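Local coordinates for intimin (Escherichia coli, PDB 6TPL), which mediates bacterial adhesion to host cells, with tandem Ig-like domains, two of them in this structure, probably forming an extended arm that projects from the outer membrane, at residues Ile97-Asp100 with Ile106-Ile109; Thr102-Thr107 with Lys135-Gln140; Tyr126-Met131 with Val142-Thr147; Val166-Thr169 with Lys175-Val178. All blocks are in the same frame, centred on the assembly; numbering follows the deposited sequence.

Contact 1 (Ile97-Asp100 with Ile106-Ile109)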
loop_
_atom_site.group_PDB
_atom_site.type_symbol
_atom_site.label_atom_id
_atom_site.label_comp_id
_atom_site.label_asym_id
_atom_site.label_seq_id
_atom_site.Cartn_x
_atom_site.Cartn_y
_atom_site.Cartn_z
ATOM N N ILE A 97 0.368 -1.484 6.810
ATOM C CA ILE A 97 -0.348 -1.133 8.029
ATOM C C ILE A 97 0.254 -1.890 9.206
ATOM O O ILE A 97 0.536 -3.089 9.110
ATOM C CB ILE A 97 -1.853 -1.452 7.924
ATOM C CG1 ILE A 97 -2.526 -0.569 6.873
ATOM C CG2 ILE A 97 -2.523 -1.280 9.280
ATOM C CD1 ILE A 97 -3.942 -0.995 6.539
ATOM N N PHE A 98 0.418 -1.193 10.327
ATOM C CA PHE A 98 0.737 -1.800 11.612
ATOM C C PHE A 98 -0.513 -1.778 12.479
ATOM O O PHE A 98 -1.196 -0.752 12.567
ATOM C CB PHE A 98 1.890 -1.064 12.285
ATOM C CG PHE A 98 3.184 -1.194 11.542
ATOM C CD1 PHE A 98 4.046 -2.241 11.814
ATOM C CD2 PHE A 98 3.528 -0.283 10.562
ATOM C CE1 PHE A 98 5.239 -2.372 11.131
ATOM C CE2 PHE A 98 4.721 -0.405 9.876
ATOM C CZ PHE A 98 5.574 -1.451 10.160
ATOM N N VAL A 99 -0.830 -2.913 13.086
ATOM C CA VAL A 99 -2.109 -3.079 13.758
ATOM C C VAL A 99 -1.882 -3.432 15.219
ATOM O O VAL A 99 -0.846 -3.989 15.601
ATOM C CB VAL A 99 -2.980 -4.165 13.086
ATOM C CG1 VAL A 99 -3.406 -3.741 11.693
ATOM C CG2 VAL A 99 -2.225 -5.495 13.053
ATOM N N ASP A 100 -2.875 -3.088 16.036
ATOM C CA ASP A 100 -3.035 -3.647 17.373
ATOM C C ASP A 100 -3.659 -5.030 17.219
ATOM O O ASP A 100 -4.826 -5.150 16.835
ATOM C CB ASP A 100 -3.907 -2.736 18.231
ATOM C CG ASP A 100 -4.095 -3.263 19.643
ATOM O OD1 ASP A 100 -3.921 -4.482 19.861
ATOM O OD2 ASP A 100 -4.423 -2.462 20.538
ATOM N N ILE A 106 -8.367 -3.125 9.957
ATOM C CA ILE A 106 -8.019 -3.283 8.552
ATOM C C ILE A 106 -6.524 -3.555 8.440
ATOM O O ILE A 106 -5.699 -2.827 9.005
ATOM C CB ILE A 106 -8.401 -2.037 7.746
ATOM C CG1 ILE A 106 -9.914 -1.869 7.707
ATOM C CG2 ILE A 106 -7.859 -2.152 6.332
ATOM C CD1 ILE A 106 -10.382 -0.548 7.124
ATOM N N THR A 107 -6.168 -4.609 7.710
ATOM C CA THR A 107 -4.771 -4.949 7.478
ATOM C C THR A 107 -4.320 -4.683 6.054
ATOM O O THR A 107 -3.110 -4.601 5.813
ATOM C CB THR A 107 -4.509 -6.426 7.810
ATOM O OG1 THR A 107 -5.357 -7.256 7.012
ATOM C CG2 THR A 107 -4.757 -6.690 9.288
ATOM N N GLU A 108 -5.247 -4.543 5.111
ATOM C CA GLU A 108 -4.859 -4.232 3.746
ATOM C C GLU A 108 -6.031 -3.626 2.987
ATOM O O GLU A 108 -7.199 -3.817 3.337
ATOM C CB GLU A 108 -4.340 -5.480 3.025
ATOM C CG GLU A 108 -5.146 -6.758 3.274
ATOM C CD GLU A 108 -4.678 -7.921 2.404
ATOM O OE1 GLU A 108 -5.336 -8.186 1.378
ATOM O OE2 GLU A 108 -3.650 -8.532 2.746
ATOM N N ILE A 109 -5.685 -2.885 1.938
ATOM C CA ILE A 109 -6.640 -2.297 1.008
ATOM C C ILE A 109 -5.950 -2.320 -0.352
ATOM O O ILE A 109 -4.832 -1.811 -0.498
ATOM C CB ILE A 109 -7.062 -0.881 1.442
ATOM C CG1 ILE A 109 -8.038 -0.298 0.430
ATOM C CG2 ILE A 109 -5.850 -0.001 1.610
ATOM C CD1 ILE A 109 -8.875 0.835 0.967
#
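Ile-97 brings two methyls to the carbonyl O of Ile-106, CG2 beyond its end and CD1 at its flank, each 3.5 Å away. The branch at CB makes this possible, because with chi1 at -66° CG1 runs on beside the backbone N to carry CD1 forward, while CG2 departs on the other side. CD1 also reaches the side chain of Ile-106, meeting its CG2 at 4.1 Å. Two residues on, Val-99 brings a third methyl to the same oxygen, CG1 standing 3.6 Å from Ile-106 O. That methyl touches CG2 of Thr-107 at 4.0 Å, where the two side chains cross obliquely. Threonine suits this place because its CG2 faces the apolar partner while OG1 makes a weak hydrogen bond to Lys-129 O. The strands run nearly antiparallel, at 166°, but their axes stay 7.1 Å apart, and branched aliphatic groups fill the gap between the backbones. Val-189 packs on both isoleucines, and Glu-108 reaches Thr-14 through OE2. The last strand of one domain thus packs against the first strand of the next, the buried junction of two tandem bacterial Ig-like domains, consistent with the extended intimin passenger.

Contact 2 (Thr102-Thr107 with Lys135-Gln140)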
loop_
_atom_site.group_PDB
_atom_site.type_symbol
_atom_site.label_atom_id
_atom_site.label_comp_id
_atom_site.label_asym_id
_atom_site.label_seq_id
_atom_site.Cartn_x
_atom_site.Cartn_y
_atom_site.Cartn_z
ATOM N N THR A 102 -4.862 -7.041 19.170
ATOM C CA THR A 102 -6.013 -7.382 19.992
ATOM C C THR A 102 -7.319 -6.827 19.438
ATOM O O THR A 102 -8.383 -7.173 19.962
ATOM C CB THR A 102 -5.842 -6.876 21.431
ATOM O OG1 THR A 102 -5.880 -5.443 21.448
ATOM C CG2 THR A 102 -4.536 -7.375 22.028
ATOM N N LYS A 103 -7.274 -5.989 18.403
ATOM C CA LYS A 103 -8.463 -5.304 17.911
ATOM C C LYS A 103 -8.688 -5.597 16.433
ATOM O O LYS A 103 -7.744 -5.591 15.638
ATOM C CB LYS A 103 -8.348 -3.787 18.113
ATOM C CG LYS A 103 -8.201 -3.349 19.554
ATOM C CD LYS A 103 -7.833 -1.875 19.646
ATOM C CE LYS A 103 -9.005 -0.969 19.304
ATOM N NZ LYS A 103 -8.613 0.469 19.372
ATOM N N ALA A 104 -9.951 -5.840 16.073
ATOM C CA ALA A 104 -10.341 -6.003 14.676
ATOM C C ALA A 104 -9.927 -4.769 13.881
ATOM O O ALA A 104 -10.491 -3.686 14.066
ATOM C CB ALA A 104 -11.849 -6.254 14.552
ATOM N N SER A 105 -8.929 -4.918 13.007
ATOM C CA SER A 105 -8.354 -3.794 12.283
ATOM C C SER A 105 -8.212 -4.139 10.807
ATOM O O SER A 105 -7.953 -5.288 10.445
ATOM C CB SER A 105 -6.964 -3.409 12.838
ATOM O OG SER A 105 -6.949 -3.370 14.253
ATOM N N ILE A 106 -8.367 -3.125 9.957
ATOM C CA ILE A 106 -8.019 -3.283 8.552
ATOM C C ILE A 106 -6.524 -3.555 8.440
ATOM O O ILE A 106 -5.699 -2.827 9.005
ATOM C CB ILE A 106 -8.401 -2.037 7.746
ATOM C CG1 ILE A 106 -9.914 -1.869 7.707
ATOM C CG2 ILE A 106 -7.859 -2.152 6.332
ATOM C CD1 ILE A 106 -10.382 -0.548 7.124
ATOM N N THR A 107 -6.168 -4.609 7.710
ATOM C CA THR A 107 -4.771 -4.949 7.478
ATOM C C THR A 107 -4.320 -4.683 6.054
ATOM O O THR A 107 -3.110 -4.601 5.813
ATOM C CB THR A 107 -4.509 -6.426 7.810
ATOM O OG1 THR A 107 -5.357 -7.256 7.012
ATOM C CG2 THR A 107 -4.757 -6.690 9.288
ATOM N N LYS A 135 -5.919 -13.499 12.586
ATOM C CA LYS A 135 -6.946 -14.264 11.906
ATOM C C LYS A 135 -7.958 -13.324 11.264
ATOM O O LYS A 135 -8.192 -12.225 11.773
ATOM C CB LYS A 135 -7.668 -15.200 12.883
ATOM C CG LYS A 135 -6.762 -16.229 13.536
ATOM C CD LYS A 135 -7.507 -16.997 14.613
ATOM C CE LYS A 135 -6.582 -17.933 15.359
ATOM N NZ LYS A 135 -7.194 -18.420 16.620
ATOM N N PRO A 136 -8.585 -13.723 10.158
ATOM C CA PRO A 136 -9.600 -12.859 9.546
ATOM C C PRO A 136 -10.842 -12.736 10.421
ATOM O O PRO A 136 -11.214 -13.657 11.152
ATOM C CB PRO A 136 -9.918 -13.561 8.219
ATOM C CG PRO A 136 -9.623 -15.021 8.488
ATOM C CD PRO A 136 -8.467 -15.029 9.475
ATOM N N VAL A 137 -11.484 -11.573 10.344
ATOM C CA VAL A 137 -12.689 -11.281 11.112
ATOM C C VAL A 137 -13.865 -11.222 10.149
ATOM O O VAL A 137 -13.847 -10.449 9.183
ATOM C CB VAL A 137 -12.561 -9.964 11.892
ATOM C CG1 VAL A 137 -13.834 -9.710 12.688
ATOM C CG2 VAL A 137 -11.344 -9.983 12.804
ATOM N N SER A 138 -14.891 -12.019 10.419
ATOM C CA SER A 138 -16.103 -11.996 9.619
ATOM C C SER A 138 -17.124 -11.030 10.210
ATOM O O SER A 138 -17.113 -10.723 11.404
ATOM C CB SER A 138 -16.708 -13.398 9.526
ATOM O OG SER A 138 -17.089 -13.872 10.802
ATOM N N ASN A 139 -18.014 -10.546 9.342
ATOM C CA ASN A 139 -19.178 -9.756 9.742
ATOM C C ASN A 139 -18.794 -8.439 10.414
ATOM O O ASN A 139 -19.562 -7.886 11.209
ATOM C CB ASN A 139 -20.108 -10.569 10.648
ATOM C CG ASN A 139 -20.870 -11.635 9.886
ATOM O OD1 ASN A 139 -21.712 -11.326 9.041
ATOM N ND2 ASN A 139 -20.587 -12.895 10.185
ATOM N N GLN A 140 -17.621 -7.917 10.075
ATOM C CA GLN A 140 -17.182 -6.598 10.513
ATOM C C GLN A 140 -17.566 -5.571 9.455
ATOM O O GLN A 140 -17.315 -5.776 8.262
ATOM C CB GLN A 140 -15.669 -6.588 10.738
ATOM C CG GLN A 140 -15.129 -5.290 11.301
ATOM C CD GLN A 140 -15.273 -5.208 12.807
ATOM O OE1 GLN A 140 -15.476 -6.222 13.478
ATOM N NE2 GLN A 140 -15.159 -4.002 13.347
#
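Where the chain enters strand 105-111, its backbone passes the 135-140 segment without pairing, the closest CA atoms being those of Ala-104 and Val-137 at 6.8 Å. This is one end of the second Ig-like domain: both 105-111 and 135-136 pair with strand 124-132, and the contact joins the incoming linker to the turn that leads on to strand 141-146. Ala-104 is the residue in the middle. Its CB points toward the other segment and meets CG2 of Val-137 at 4.1 Å and the amide of Gln-140, with OE1 of Gln-140 3.8 Å away. The methyl sits over the flat face of that amide, nearer OE1 than CD. Gln-140 reaches it by extending CG away from its backbone N (chi1 -175°) and then bending at chi2 (83°), which turns the amide broadside to the linker. A small methyl suits the spot, since it lets a valine and an amide close on it together, and the long glutamine spans what alanine cannot. Asn-139 takes a left-handed backbone conformation that helps turn the chain, and Thr-158 OG1 binds both Val-137 O and Gln-140 N, fixing the turn. On the linker side, Ser-105 points its CB away from the turn and its OG donates a 2.7 Å hydrogen bond to Lys-103 O, approaching from above the carbonyl plane.

Contact 3 (Tyr126-Met131 with Val142-Thr147)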
loop_
_atom_site.group_PDB
_atom_site.type_symbol
_atom_site.label_atom_id
_atom_site.label_comp_id
_atom_site.label_asym_id
_atom_site.label_seq_id
_atom_site.Cartn_x
_atom_site.Cartn_y
_atom_site.Cartn_z
ATOM N N TYR A 126 -12.092 -2.417 -5.057
ATOM C CA TYR A 126 -11.287 -2.273 -3.852
ATOM C C TYR A 126 -11.623 -3.410 -2.903
ATOM O O TYR A 126 -12.802 -3.691 -2.669
ATOM C CB TYR A 126 -11.551 -0.939 -3.154
ATOM C CG TYR A 126 -11.130 0.269 -3.944
ATOM C CD1 TYR A 126 -11.941 0.783 -4.945
ATOM C CD2 TYR A 126 -9.929 0.900 -3.682
ATOM C CE1 TYR A 126 -11.562 1.889 -5.671
ATOM C CE2 TYR A 126 -9.535 2.007 -4.399
ATOM C CZ TYR A 126 -10.357 2.499 -5.396
ATOM O OH TYR A 126 -9.980 3.602 -6.119
ATOM N N THR A 127 -10.594 -4.036 -2.337
ATOM C CA THR A 127 -10.764 -5.160 -1.427
ATOM C C THR A 127 -10.004 -4.866 -0.141
ATOM O O THR A 127 -8.787 -4.653 -0.168
ATOM C CB THR A 127 -10.274 -6.462 -2.066
ATOM O OG1 THR A 127 -10.991 -6.702 -3.289
ATOM C CG2 THR A 127 -10.480 -7.641 -1.125
ATOM N N VAL A 128 -10.728 -4.843 0.973
ATOM C CA VAL A 128 -10.163 -4.619 2.297
ATOM C C VAL A 128 -10.218 -5.931 3.063
ATOM O O VAL A 128 -11.145 -6.731 2.893
ATOM C CB VAL A 128 -10.926 -3.514 3.054
ATOM C CG1 VAL A 128 -10.618 -3.584 4.535
ATOM C CG2 VAL A 128 -10.582 -2.152 2.482
ATOM N N LYS A 129 -9.213 -6.155 3.906
ATOM C CA LYS A 129 -9.186 -7.296 4.808
ATOM C C LYS A 129 -9.132 -6.794 6.244
ATOM O O LYS A 129 -8.446 -5.811 6.542
ATOM C CB LYS A 129 -7.992 -8.210 4.529
ATOM C CG LYS A 129 -8.148 -9.608 5.106
ATOM C CD LYS A 129 -6.895 -10.436 4.884
ATOM C CE LYS A 129 -7.110 -11.893 5.260
ATOM N NZ LYS A 129 -5.893 -12.708 4.975
ATOM N N VAL A 130 -9.860 -7.471 7.126
ATOM C CA VAL A 130 -9.904 -7.146 8.546
ATOM C C VAL A 130 -9.439 -8.366 9.323
ATOM O O VAL A 130 -9.900 -9.483 9.063
ATOM C CB VAL A 130 -11.320 -6.734 8.986
ATOM C CG1 VAL A 130 -11.331 -6.433 10.470
ATOM C CG2 VAL A 130 -11.793 -5.540 8.185
ATOM N N MET A 131 -8.555 -8.152 10.295
ATOM C CA MET A 131 -8.015 -9.252 11.078
ATOM C C MET A 131 -7.928 -8.870 12.551
ATOM O O MET A 131 -7.901 -7.693 12.918
ATOM C CB MET A 131 -6.630 -9.675 10.566
ATOM C CG MET A 131 -6.575 -9.880 9.066
ATOM S SD MET A 131 -5.004 -10.588 8.513
ATOM C CE MET A 131 -5.157 -12.283 9.070
ATOM N N VAL A 142 -17.071 -2.602 7.283
ATOM C CA VAL A 142 -16.081 -1.699 6.712
ATOM C C VAL A 142 -16.822 -0.599 5.972
ATOM O O VAL A 142 -17.653 -0.881 5.101
ATOM C CB VAL A 142 -15.123 -2.442 5.767
ATOM C CG1 VAL A 142 -14.107 -1.471 5.185
ATOM C CG2 VAL A 142 -14.435 -3.587 6.493
ATOM N N THR A 143 -16.531 0.653 6.313
ATOM C CA THR A 143 -17.144 1.801 5.659
ATOM C C THR A 143 -16.135 2.440 4.712
ATOM O O THR A 143 -14.981 2.681 5.090
ATOM C CB THR A 143 -17.648 2.824 6.682
ATOM O OG1 THR A 143 -18.666 2.224 7.496
ATOM C CG2 THR A 143 -18.230 4.044 5.971
ATOM N N PHE A 144 -16.576 2.693 3.478
ATOM C CA PHE A 144 -15.748 3.242 2.413
ATOM C C PHE A 144 -16.214 4.652 2.068
ATOM O O PHE A 144 -17.414 4.937 2.088
ATOM C CB PHE A 144 -15.830 2.388 1.128
ATOM C CG PHE A 144 -15.314 0.981 1.271
ATOM C CD1 PHE A 144 -16.114 -0.022 1.811
ATOM C CD2 PHE A 144 -14.039 0.652 0.833
ATOM C CE1 PHE A 144 -15.648 -1.321 1.936
ATOM C CE2 PHE A 144 -13.562 -0.647 0.956
ATOM C CZ PHE A 144 -14.367 -1.634 1.506
ATOM N N THR A 145 -15.273 5.522 1.699
ATOM C CA THR A 145 -15.586 6.843 1.166
ATOM C C THR A 145 -14.691 7.111 -0.037
ATOM O O THR A 145 -13.683 6.431 -0.237
ATOM C CB THR A 145 -15.400 7.953 2.209
ATOM O OG1 THR A 145 -14.046 7.964 2.673
ATOM C CG2 THR A 145 -16.329 7.737 3.387
ATOM N N THR A 146 -15.062 8.107 -0.842
ATOM C CA THR A 146 -14.280 8.457 -2.020
ATOM C C THR A 146 -14.295 9.964 -2.231
ATOM O O THR A 146 -15.218 10.659 -1.800
ATOM C CB THR A 146 -14.808 7.757 -3.282
ATOM O OG1 THR A 146 -13.908 7.980 -4.378
ATOM C CG2 THR A 146 -16.197 8.280 -3.651
ATOM N N THR A 147 -13.256 10.459 -2.905
ATOM C CA THR A 147 -13.170 11.860 -3.301
ATOM C C THR A 147 -13.684 12.108 -4.713
ATOM O O THR A 147 -13.809 13.267 -5.117
ATOM C CB THR A 147 -11.722 12.357 -3.216
ATOM O OG1 THR A 147 -10.893 11.620 -4.124
ATOM C CG2 THR A 147 -11.179 12.187 -1.809
#
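Val-130 and Val-142 reach toward each other tip to tip, CG2 of one lying 3.7 Å from CG2 of the other. The second methyl of Val-142 is used as well: its CG1 meets CG1 of Val-128 at 4.1 Å, with the two side chains set at a slant. Val-128 in turn sends CG2 to the ring of Phe-144, approaching it obliquely at 3.7 Å from CE2 and 3.9 Å from CZ. In Phe-144, chi1 of -63° swings the ring to the side of the backbone N, which brings its far end to this methyl. These are the two sheets of the Ig-like sandwich facing each other: the strand axes approach no nearer than 9.5 Å and run at 147°, so the layers meet through side chains alone. Valines, compact and branched at CB, fit the gap, while the longer phenylalanine crosses more of it. A second shell closes round them, with Ile-106 and Ile-109 packing on Val-128, Val-182 on Val-142 and Val-166 on Phe-144. Strand 124-132 is itself held in its sheet by backbone bonds from Val-128 to Ala-164 and from Lys-129 to Thr-107 and Glu-108. On strand 141-146, Thr-143 OG1 hydrogen-bonds to Thr-155 OG1.

Contact 4 (Val166-Thr169 with Lys175-Val178)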
loop_
_atom_site.group_PDB
_atom_site.type_symbol
_atom_site.label_atom_id
_atom_site.label_comp_id
_atom_site.label_asym_id
_atom_site.label_seq_id
_atom_site.Cartn_x
_atom_site.Cartn_y
_atom_site.Cartn_z
ATOM N N VAL A 166 -15.874 -3.282 -2.561
ATOM C CA VAL A 166 -16.776 -2.362 -3.241
ATOM C C VAL A 166 -16.150 -2.030 -4.587
ATOM O O VAL A 166 -14.949 -2.213 -4.797
ATOM C CB VAL A 166 -17.031 -1.066 -2.441
ATOM C CG1 VAL A 166 -17.742 -1.376 -1.135
ATOM C CG2 VAL A 166 -15.721 -0.308 -2.203
ATOM N N THR A 167 -16.978 -1.537 -5.503
ATOM C CA THR A 167 -16.507 -1.056 -6.791
ATOM C C THR A 167 -16.737 0.446 -6.889
ATOM O O THR A 167 -17.600 1.011 -6.210
ATOM C CB THR A 167 -17.205 -1.758 -7.962
ATOM O OG1 THR A 167 -18.625 -1.615 -7.857
ATOM C CG2 THR A 167 -16.840 -3.231 -7.997
ATOM N N LEU A 168 -15.952 1.085 -7.753
ATOM C CA LEU A 168 -15.990 2.527 -7.954
ATOM C C LEU A 168 -16.051 2.818 -9.444
ATOM O O LEU A 168 -15.220 2.319 -10.213
ATOM C CB LEU A 168 -14.762 3.203 -7.338
ATOM C CG LEU A 168 -14.646 4.727 -7.488
ATOM C CD1 LEU A 168 -15.612 5.405 -6.528
ATOM C CD2 LEU A 168 -13.214 5.181 -7.258
ATOM N N THR A 169 -17.036 3.614 -9.848
ATOM C CA THR A 169 -17.116 4.143 -11.202
ATOM C C THR A 169 -17.123 5.665 -11.146
ATOM O O THR A 169 -17.297 6.270 -10.086
ATOM C CB THR A 169 -18.370 3.647 -11.936
ATOM O OG1 THR A 169 -19.540 4.045 -11.207
ATOM C CG2 THR A 169 -18.339 2.139 -12.084
ATOM N N LYS A 175 -8.398 12.223 -10.510
ATOM C CA LYS A 175 -7.838 11.333 -9.509
ATOM C C LYS A 175 -8.862 11.082 -8.415
ATOM O O LYS A 175 -9.617 11.979 -8.034
ATOM C CB LYS A 175 -6.568 11.924 -8.904
ATOM C CG LYS A 175 -5.444 12.105 -9.915
ATOM C CD LYS A 175 -4.129 12.465 -9.243
ATOM C CE LYS A 175 -3.002 12.606 -10.262
ATOM N NZ LYS A 175 -2.695 11.322 -10.955
ATOM N N SER A 176 -8.911 9.842 -7.930
ATOM C CA SER A 176 -9.839 9.466 -6.874
ATOM C C SER A 176 -9.093 8.752 -5.758
ATOM O O SER A 176 -8.272 7.862 -6.009
ATOM C CB SER A 176 -10.974 8.564 -7.392
ATOM O OG SER A 176 -11.838 8.192 -6.333
ATOM N N LEU A 177 -9.392 9.149 -4.524
ATOM C CA LEU A 177 -8.819 8.532 -3.334
ATOM C C LEU A 177 -9.943 7.889 -2.537
ATOM O O LEU A 177 -10.823 8.586 -2.022
ATOM C CB LEU A 177 -8.067 9.557 -2.489
ATOM C CG LEU A 177 -7.458 9.018 -1.190
ATOM C CD1 LEU A 177 -6.568 7.817 -1.472
ATOM C CD2 LEU A 177 -6.683 10.117 -0.479
ATOM N N VAL A 178 -9.909 6.566 -2.439
ATOM C CA VAL A 178 -10.846 5.817 -1.614
ATOM C C VAL A 178 -10.223 5.605 -0.242
ATOM O O VAL A 178 -9.030 5.313 -0.123
ATOM C CB VAL A 178 -11.209 4.476 -2.277
ATOM C CG1 VAL A 178 -11.889 3.557 -1.279
ATOM C CG2 VAL A 178 -12.117 4.699 -3.482
#
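In Leu-168, chi1 at 179° carries CG away from the backbone N, and chi2 at 75° folds CD1 back and leaves CD2 anti to CA, reaching for Ser-176 and Val-178, the two residues it touches on the 175-178 segment. Val-178, at chi1 166°, answers with CG2, the branch placed beside its backbone N. The two side chains meet tip to tip inside the Ig-like sandwich of the second domain, where strand 163-169 belongs to one sheet and strand 174-181 to the other; the short connection between them carries the chain across. The nearest CA atoms, those of Leu-168 and Val-178, are 8.8 Å apart, so side chains from both strands have to bridge the interior. CD2 of Leu-168 lies 4.0 Å from CG2 of Val-178 and touches Ser-176 on its CB as well as its hydroxyl. A long, forked leucine suits this place because one methyl can serve two neighbours, and valine offers a short apolar counterpart. Tyr-126 packs on both Leu-168 and Val-178, and Phe-196 lies against both Leu-168 and Ser-176, so aromatic rings help to complete the surroundings. Serine is small enough to leave room for the leucine, and its buried polar group is not wasted: a hydrogen bond joins Ser-176 OG to Leu-148 O, while the same OG lies 3.4 Å from CD2 of Leu-168 in a plain packing contact.

How the contacts relate
From the N terminus, the chain completes the first domain before contact 1 closes the short linker at 97-109, tying that domain's last strand to the first strand of the second. Contact 2 opens within this linker and shares Ile-106 and Thr-107 with contact 1; it closes a longer loop at 135-140. Contact 3 crosses contact 2, since 126-131 precedes 135-140 and 142-147 follows it. Contact 4 lies beyond them in series, closing a short loop between the sheets. Strand 124-132 is the common thread, bonded on one edge to 105-111 and on the other to 135-136 and 163-169. Contacts 3 and 4 join the two sheets along adjoining parts of one core.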